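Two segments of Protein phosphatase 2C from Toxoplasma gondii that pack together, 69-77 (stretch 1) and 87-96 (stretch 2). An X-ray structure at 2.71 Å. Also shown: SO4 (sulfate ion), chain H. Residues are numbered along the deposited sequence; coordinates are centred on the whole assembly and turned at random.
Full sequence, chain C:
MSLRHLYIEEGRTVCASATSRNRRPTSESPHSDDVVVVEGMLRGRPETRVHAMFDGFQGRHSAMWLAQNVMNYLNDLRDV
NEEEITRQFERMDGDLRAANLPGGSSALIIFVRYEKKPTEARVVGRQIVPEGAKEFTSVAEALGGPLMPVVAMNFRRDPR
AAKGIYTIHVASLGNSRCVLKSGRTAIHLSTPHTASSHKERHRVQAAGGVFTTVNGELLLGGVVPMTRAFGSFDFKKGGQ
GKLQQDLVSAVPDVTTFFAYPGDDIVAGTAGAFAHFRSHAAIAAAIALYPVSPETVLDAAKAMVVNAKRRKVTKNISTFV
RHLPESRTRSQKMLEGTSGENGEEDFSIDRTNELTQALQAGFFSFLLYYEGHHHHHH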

ATOM      1  N   ASN C  69      -2.233 -27.390  -0.773  1.00 24.45           N
ATOM      2  CA  ASN C  69      -0.844 -27.237  -0.355  1.00 24.75           C
ATOM      3  C   ASN C  69       0.074 -26.823  -1.494  1.00 25.54           C
ATOM      4  O   ASN C  69       1.233 -26.491  -1.266  1.00 25.01           O
ATOM      5  CB  ASN C  69      -0.314 -28.548   0.227  1.00 25.61           C
ATOM      6  CG  ASN C  69      -0.818 -28.811   1.625  1.00 28.77           C
ATOM      7  OD1 ASN C  69      -0.517 -28.063   2.554  1.00 28.67           O
ATOM      8  ND2 ASN C  69      -1.597 -29.876   1.786  1.00 31.27           N
ATOM      9  N   VAL C  70      -0.433 -26.835  -2.720  1.00 26.75           N
ATOM     10  CA  VAL C  70       0.412 -26.510  -3.854  1.00 27.88           C
ATOM     11  C   VAL C  70       0.943 -25.074  -3.945  1.00 29.36           C
ATOM     12  O   VAL C  70       2.115 -24.863  -4.291  1.00 29.82           O
ATOM     13  CB  VAL C  70      -0.269 -26.899  -5.182  1.00 26.47           C
ATOM     14  CG1 VAL C  70      -1.456 -25.998  -5.465  1.00 26.47           C
ATOM     15  CG2 VAL C  70       0.759 -26.850  -6.296  1.00 24.76           C
HETATM   16  N   MSE C  71       0.103 -24.090  -3.640  1.00 30.07           N
HETATM   17  CA  MSE C  71       0.549 -22.705  -3.693  1.00 31.22           C
HETATM   18  C   MSE C  71       1.633 -22.442  -2.624  1.00 30.91           C
HETATM   19  O   MSE C  71       2.391 -21.464  -2.717  1.00 29.94           O
HETATM   20  CB  MSE C  71      -0.647 -21.771  -3.524  1.00 33.63           C
HETATM   21  CG  MSE C  71      -1.669 -21.867  -4.656  1.00 39.27           C
HETATM   22 SE   MSE C  71      -0.938 -21.311  -6.399  1.00 48.97          SE
HETATM   23  CE  MSE C  71      -1.256 -23.016  -7.300  1.00 45.18           C
ATOM     24  N   ASN C  72       1.718 -23.322  -1.621  1.00 29.14           N
ATOM     25  CA  ASN C  72       2.743 -23.192  -0.582  1.00 27.47           C
ATOM     26  C   ASN C  72       4.083 -23.474  -1.245  1.00 26.36           C
ATOM     27  O   ASN C  72       5.049 -22.735  -1.074  1.00 27.04           O
ATOM     28  CB  ASN C  72       2.541 -24.219   0.536  1.00 29.52           C
ATOM     29  CG  ASN C  72       1.502 -23.794   1.554  1.00 30.26           C
ATOM     30  OD1 ASN C  72       1.057 -24.603   2.382  1.00 28.48           O
ATOM     31  ND2 ASN C  72       1.112 -22.525   1.505  1.00 28.19           N
ATOM     32  N   TYR C  73       4.138 -24.564  -1.998  1.00 23.13           N
ATOM     33  CA  TYR C  73       5.358 -24.935  -2.673  1.00 21.90           C
ATOM     34  C   TYR C  73       5.646 -24.007  -3.844  1.00 21.96           C
ATOM     35  O   TYR C  73       6.766 -23.540  -4.002  1.00 19.66           O
ATOM     36  CB  TYR C  73       5.268 -26.383  -3.147  1.00 22.30           C
ATOM     37  CG  TYR C  73       5.163 -27.365  -2.001  1.00 24.09           C
ATOM     38  CD1 TYR C  73       3.992 -27.460  -1.242  1.00 23.44           C
ATOM     39  CD2 TYR C  73       6.253 -28.170  -1.641  1.00 24.04           C
ATOM     40  CE1 TYR C  73       3.909 -28.325  -0.156  1.00 22.57           C
ATOM     41  CE2 TYR C  73       6.177 -29.038  -0.554  1.00 22.69           C
ATOM     42  CZ  TYR C  73       5.003 -29.108   0.180  1.00 22.53           C
ATOM     43  OH  TYR C  73       4.916 -29.964   1.246  1.00 23.61           O
ATOM     44  N   LEU C  74       4.634 -23.730  -4.658  1.00 23.28           N
ATOM     45  CA  LEU C  74       4.819 -22.853  -5.813  1.00 23.85           C
ATOM     46  C   LEU C  74       5.466 -21.498  -5.479  1.00 24.10           C
ATOM     47  O   LEU C  74       6.223 -20.949  -6.287  1.00 23.95           O
ATOM     48  CB  LEU C  74       3.483 -22.664  -6.543  1.00 22.45           C
ATOM     49  CG  LEU C  74       3.331 -23.535  -7.802  1.00 23.27           C
ATOM     50  CD1 LEU C  74       4.176 -24.796  -7.687  1.00 20.64           C
ATOM     51  CD2 LEU C  74       1.868 -23.873  -8.024  1.00 20.80           C
ATOM     52  N   ASN C  75       5.194 -20.973  -4.289  1.00 24.09           N
ATOM     53  CA  ASN C  75       5.792 -19.712  -3.883  1.00 25.04           C
ATOM     54  C   ASN C  75       7.250 -19.909  -3.500  1.00 25.00           C
ATOM     55  O   ASN C  75       7.901 -18.999  -2.997  1.00 22.78           O
ATOM     56  CB  ASN C  75       5.020 -19.109  -2.714  1.00 27.50           C
ATOM     57  CG  ASN C  75       3.832 -18.306  -3.169  1.00 32.61           C
ATOM     58  OD1 ASN C  75       3.975 -17.337  -3.924  1.00 36.08           O
ATOM     59  ND2 ASN C  75       2.645 -18.701  -2.727  1.00 35.35           N
ATOM     60  N   ASP C  76       7.758 -21.109  -3.739  1.00 26.82           N
ATOM     61  CA  ASP C  76       9.140 -21.420  -3.430  1.00 28.36           C
ATOM     62  C   ASP C  76       9.963 -21.480  -4.705  1.00 29.58           C
ATOM     63  O   ASP C  76      11.192 -21.552  -4.654  1.00 30.63           O
ATOM     64  CB  ASP C  76       9.220 -22.736  -2.669  1.00 31.08           C
ATOM     65  CG  ASP C  76       8.779 -22.594  -1.221  1.00 33.98           C
ATOM     66  OD1 ASP C  76       8.156 -23.542  -0.674  1.00 34.89           O
ATOM     67  OD2 ASP C  76       9.068 -21.532  -0.629  1.00 32.72           O
ATOM     68  N   LEU C  77       9.282 -21.439  -5.847  1.00 30.29           N
ATOM     69  CA  LEU C  77       9.957 -21.450  -7.145  1.00 31.39           C
ATOM     70  C   LEU C  77      10.830 -20.201  -7.242  1.00 32.05           C
ATOM     71  O   LEU C  77      10.331 -19.075  -7.099  1.00 30.77           O
ATOM     72  CB  LEU C  77       8.932 -21.420  -8.285  1.00 31.48           C
ATOM     73  CG  LEU C  77       8.052 -22.648  -8.496  1.00 30.88           C
ATOM     74  CD1 LEU C  77       6.905 -22.296  -9.428  1.00 29.65           C
ATOM     75  CD2 LEU C  77       8.890 -23.781  -9.052  1.00 28.57           C
ATOM     76  N   ARG C  87      11.636 -29.619  -9.195  1.00 23.58           N
ATOM     77  CA  ARG C  87      12.144 -29.679  -7.832  1.00 24.52           C
ATOM     78  C   ARG C  87      11.046 -29.592  -6.791  1.00 25.27           C
ATOM     79  O   ARG C  87      11.095 -30.264  -5.766  1.00 25.87           O
ATOM     80  CB  ARG C  87      13.143 -28.552  -7.612  1.00 23.72           C
ATOM     81  CG  ARG C  87      13.682 -28.479  -6.215  1.00 23.94           C
ATOM     82  CD  ARG C  87      14.444 -27.189  -6.002  1.00 25.78           C
ATOM     83  NE  ARG C  87      15.680 -27.153  -6.772  1.00 26.83           N
ATOM     84  CZ  ARG C  87      16.718 -27.942  -6.539  1.00 28.28           C
ATOM     85  NH1 ARG C  87      16.662 -28.831  -5.556  1.00 27.32           N
ATOM     86  NH2 ARG C  87      17.811 -27.834  -7.285  1.00 29.90           N
ATOM     87  N   GLN C  88      10.045 -28.766  -7.060  1.00 26.38           N
ATOM     88  CA  GLN C  88       8.947 -28.597  -6.123  1.00 27.04           C
ATOM     89  C   GLN C  88       8.068 -29.848  -6.129  1.00 27.69           C
ATOM     90  O   GLN C  88       7.510 -30.239  -5.096  1.00 27.30           O
ATOM     91  CB  GLN C  88       8.140 -27.358  -6.503  1.00 25.89           C
ATOM     92  CG  GLN C  88       7.804 -26.460  -5.329  1.00 25.68           C
ATOM     93  CD  GLN C  88       9.010 -26.138  -4.458  1.00 24.42           C
ATOM     94  OE1 GLN C  88      10.071 -25.755  -4.951  1.00 25.01           O
ATOM     95  NE2 GLN C  88       8.843 -26.277  -3.153  1.00 24.00           N
ATOM     96  N   PHE C  89       7.946 -30.472  -7.297  1.00 28.05           N
ATOM     97  CA  PHE C  89       7.152 -31.685  -7.402  1.00 28.45           C
ATOM     98  C   PHE C  89       7.780 -32.707  -6.475  1.00 28.20           C
ATOM     99  O   PHE C  89       7.082 -33.512  -5.867  1.00 27.78           O
ATOM    100  CB  PHE C  89       7.156 -32.222  -8.832  1.00 28.70           C
ATOM    101  CG  PHE C  89       5.986 -31.778  -9.647  1.00 30.07           C
ATOM    102  CD1 PHE C  89       5.848 -30.441 -10.024  1.00 30.35           C
ATOM    103  CD2 PHE C  89       4.991 -32.691 -10.014  1.00 30.71           C
ATOM    104  CE1 PHE C  89       4.731 -30.011 -10.753  1.00 30.76           C
ATOM    105  CE2 PHE C  89       3.869 -32.275 -10.745  1.00 30.59           C
ATOM    106  CZ  PHE C  89       3.740 -30.930 -11.115  1.00 30.08           C
ATOM    107  N   GLU C  90       9.106 -32.652  -6.370  1.00 28.32           N
ATOM    108  CA  GLU C  90       9.852 -33.571  -5.526  1.00 28.81           C
ATOM    109  C   GLU C  90       9.414 -33.404  -4.083  1.00 27.18           C
ATOM    110  O   GLU C  90       8.944 -34.349  -3.448  1.00 26.51           O
ATOM    111  CB  GLU C  90      11.355 -33.300  -5.653  1.00 32.53           C
ATOM    112  CG  GLU C  90      12.246 -34.156  -4.732  1.00 37.29           C
ATOM    113  CD  GLU C  90      12.378 -33.585  -3.320  1.00 39.46           C
ATOM    114  OE1 GLU C  90      12.895 -34.294  -2.429  1.00 40.50           O
ATOM    115  OE2 GLU C  90      11.977 -32.424  -3.099  1.00 40.93           O
ATOM    116  N   ARG C  91       9.565 -32.185  -3.584  1.00 25.05           N
ATOM    117  CA  ARG C  91       9.202 -31.850  -2.220  1.00 24.81           C
ATOM    118  C   ARG C  91       7.768 -32.235  -1.917  1.00 25.73           C
ATOM    119  O   ARG C  91       7.497 -32.895  -0.921  1.00 24.99           O
ATOM    120  CB  ARG C  91       9.391 -30.353  -1.986  1.00 23.10           C
ATOM    121  CG  ARG C  91      10.801 -29.914  -2.239  1.00 21.72           C
ATOM    122  CD  ARG C  91      11.041 -28.482  -1.871  1.00 19.92           C
ATOM    123  NE  ARG C  91      12.463 -28.190  -1.973  1.00 20.88           N
ATOM    124  CZ  ARG C  91      13.008 -27.005  -1.727  1.00 20.97           C
ATOM    125  NH1 ARG C  91      12.247 -25.983  -1.359  1.00 18.49           N
ATOM    126  NH2 ARG C  91      14.319 -26.847  -1.852  1.00 21.80           N
HETATM  127  N   MSE C  92       6.850 -31.817  -2.780  1.00 27.85           N
HETATM  128  CA  MSE C  92       5.447 -32.124  -2.581  1.00 28.79           C
HETATM  129  C   MSE C  92       5.257 -33.623  -2.434  1.00 26.51           C
HETATM  130  O   MSE C  92       4.755 -34.087  -1.414  1.00 25.98           O
HETATM  131  CB  MSE C  92       4.614 -31.619  -3.756  1.00 35.02           C
HETATM  132  CG  MSE C  92       4.587 -30.115  -3.904  1.00 42.61           C
HETATM  133 SE   MSE C  92       3.485 -29.607  -5.439  1.00 53.73          SE
HETATM  134  CE  MSE C  92       1.796 -30.159  -4.587  1.00 48.13           C
ATOM    135  N   ASP C  93       5.673 -34.384  -3.440  1.00 23.62           N
ATOM    136  CA  ASP C  93       5.503 -35.831  -3.389  1.00 21.18           C
ATOM    137  C   ASP C  93       6.173 -36.366  -2.145  1.00 19.97           C
ATOM    138  O   ASP C  93       5.747 -37.355  -1.583  1.00 19.52           O
ATOM    139  CB  ASP C  93       6.099 -36.513  -4.622  1.00 20.40           C
ATOM    140  CG  ASP C  93       5.633 -37.965  -4.769  1.00 21.08           C
ATOM    141  OD1 ASP C  93       6.477 -38.846  -5.050  1.00 22.41           O
ATOM    142  OD2 ASP C  93       4.423 -38.224  -4.609  1.00 14.58           O
ATOM    143  N   GLY C  94       7.233 -35.698  -1.724  1.00 20.68           N
ATOM    144  CA  GLY C  94       7.926 -36.119  -0.526  1.00 21.02           C
ATOM    145  C   GLY C  94       7.080 -35.857   0.705  1.00 20.88           C
ATOM    146  O   GLY C  94       6.755 -36.772   1.451  1.00 20.93           O
ATOM    147  N   ASP C  95       6.694 -34.604   0.903  1.00 20.38           N
ATOM    148  CA  ASP C  95       5.906 -34.229   2.062  1.00 19.63           C
ATOM    149  C   ASP C  95       4.560 -34.925   2.085  1.00 19.45           C
ATOM    150  O   ASP C  95       3.989 -35.160   3.147  1.00 20.28           O
ATOM    151  CB  ASP C  95       5.737 -32.707   2.106  1.00 19.09           C
ATOM    152  CG  ASP C  95       7.079 -31.967   2.124  1.00 19.92           C
ATOM    153  OD1 ASP C  95       7.079 -30.718   2.194  1.00 16.52           O
ATOM    154  OD2 ASP C  95       8.142 -32.635   2.062  1.00 20.71           O
ATOM    155  N   LEU C  96       4.051 -35.280   0.917  1.00 19.99           N
ATOM    156  CA  LEU C  96       2.759 -35.955   0.861  1.00 20.00           C
ATOM    157  C   LEU C  96       2.878 -37.374   1.436  1.00 19.62           C
ATOM    158  O   LEU C  96       1.975 -37.861   2.115  1.00 17.08           O
ATOM    159  CB  LEU C  96       2.245 -35.970  -0.587  1.00 18.82           C
ATOM    160  CG  LEU C  96       0.921 -36.648  -0.933  1.00 17.51           C
ATOM    161  CD1 LEU C  96       1.146 -38.125  -1.029  1.00 18.20           C
ATOM    162  CD2 LEU C  96      -0.144 -36.322   0.099  1.00 14.36           C
TER
HETATM  163  S   SO4 H 454      14.735 -23.039  -1.644  1.00 62.54           S
HETATM  164  O1  SO4 H 454      15.829 -24.008  -1.498  1.00 62.53           O
HETATM  165  O2  SO4 H 454      15.199 -21.886  -2.419  1.00 62.43           O
HETATM  166  O3  SO4 H 454      13.614 -23.686  -2.333  1.00 63.17           O
HETATM  167  O4  SO4 H 454      14.298 -22.564  -0.326  1.00 61.88           O

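Two helical segments of one chain, 69-74 and 87-96, cross at 138° with axes 10.0 Å apart at closest approach; Tyr73 has the largest covered area of any residue here, 121 Å². Its CA-to-CB bond points toward the second helix, and with chi1 at -64° (m) and chi2 at 71° the ring lies as a knob among Gln88, Arg91, Met92 and Asp95. A tyrosine suits this place because its length carries the hydroxyl past the apolar packing to the exposed Asp95, also m at chi1: Tyr73 OH donates a very short hydrogen bond to Asp95 OD1, 2.5 Å, the sole hydrogen bond between the stretches. Buried selenomethionine Met92 covers one ring face. Chi1 near -66° (m) sets CG over the ring, Met92 CG standing 3.6 Å from the Tyr73 centroid in a CH-pi contact, and chi2 near 180° (t) carries SE on to an oblique position, Met92 SE 5.0 Å from that centroid. The p turn at chi3 places the terminal methyl against buried Val70, with Met92 CE 3.9 Å from Val70 CG2; a flexible, apolar chain can thus lie on the ring and still reach the valine. Gln88, also buried, takes a chi1 of -134°, between wells, and then folds with chi2 at 49° (p). Gln88 CG packs 3.3 Å from Tyr73 CB, and the amide reaches the loop after the first helix, where Gln88 NE2 lies 3.6 Å from Asp76 CB. Arg91 pairs an aliphatic base with a charged end: Arg91 CB borders the ring edge, 3.8 Å from Tyr73 CE2, and an extended chain (t, t from chi2) carries the guanidinium to a sulfate, probably from the crystallisation liquor, where Arg91 NH1 donates to SO4 O3 at 2.8 Å and Arg91 NH2 to SO4 O1 at 3.2 Å. In all, 431 Å² is buried.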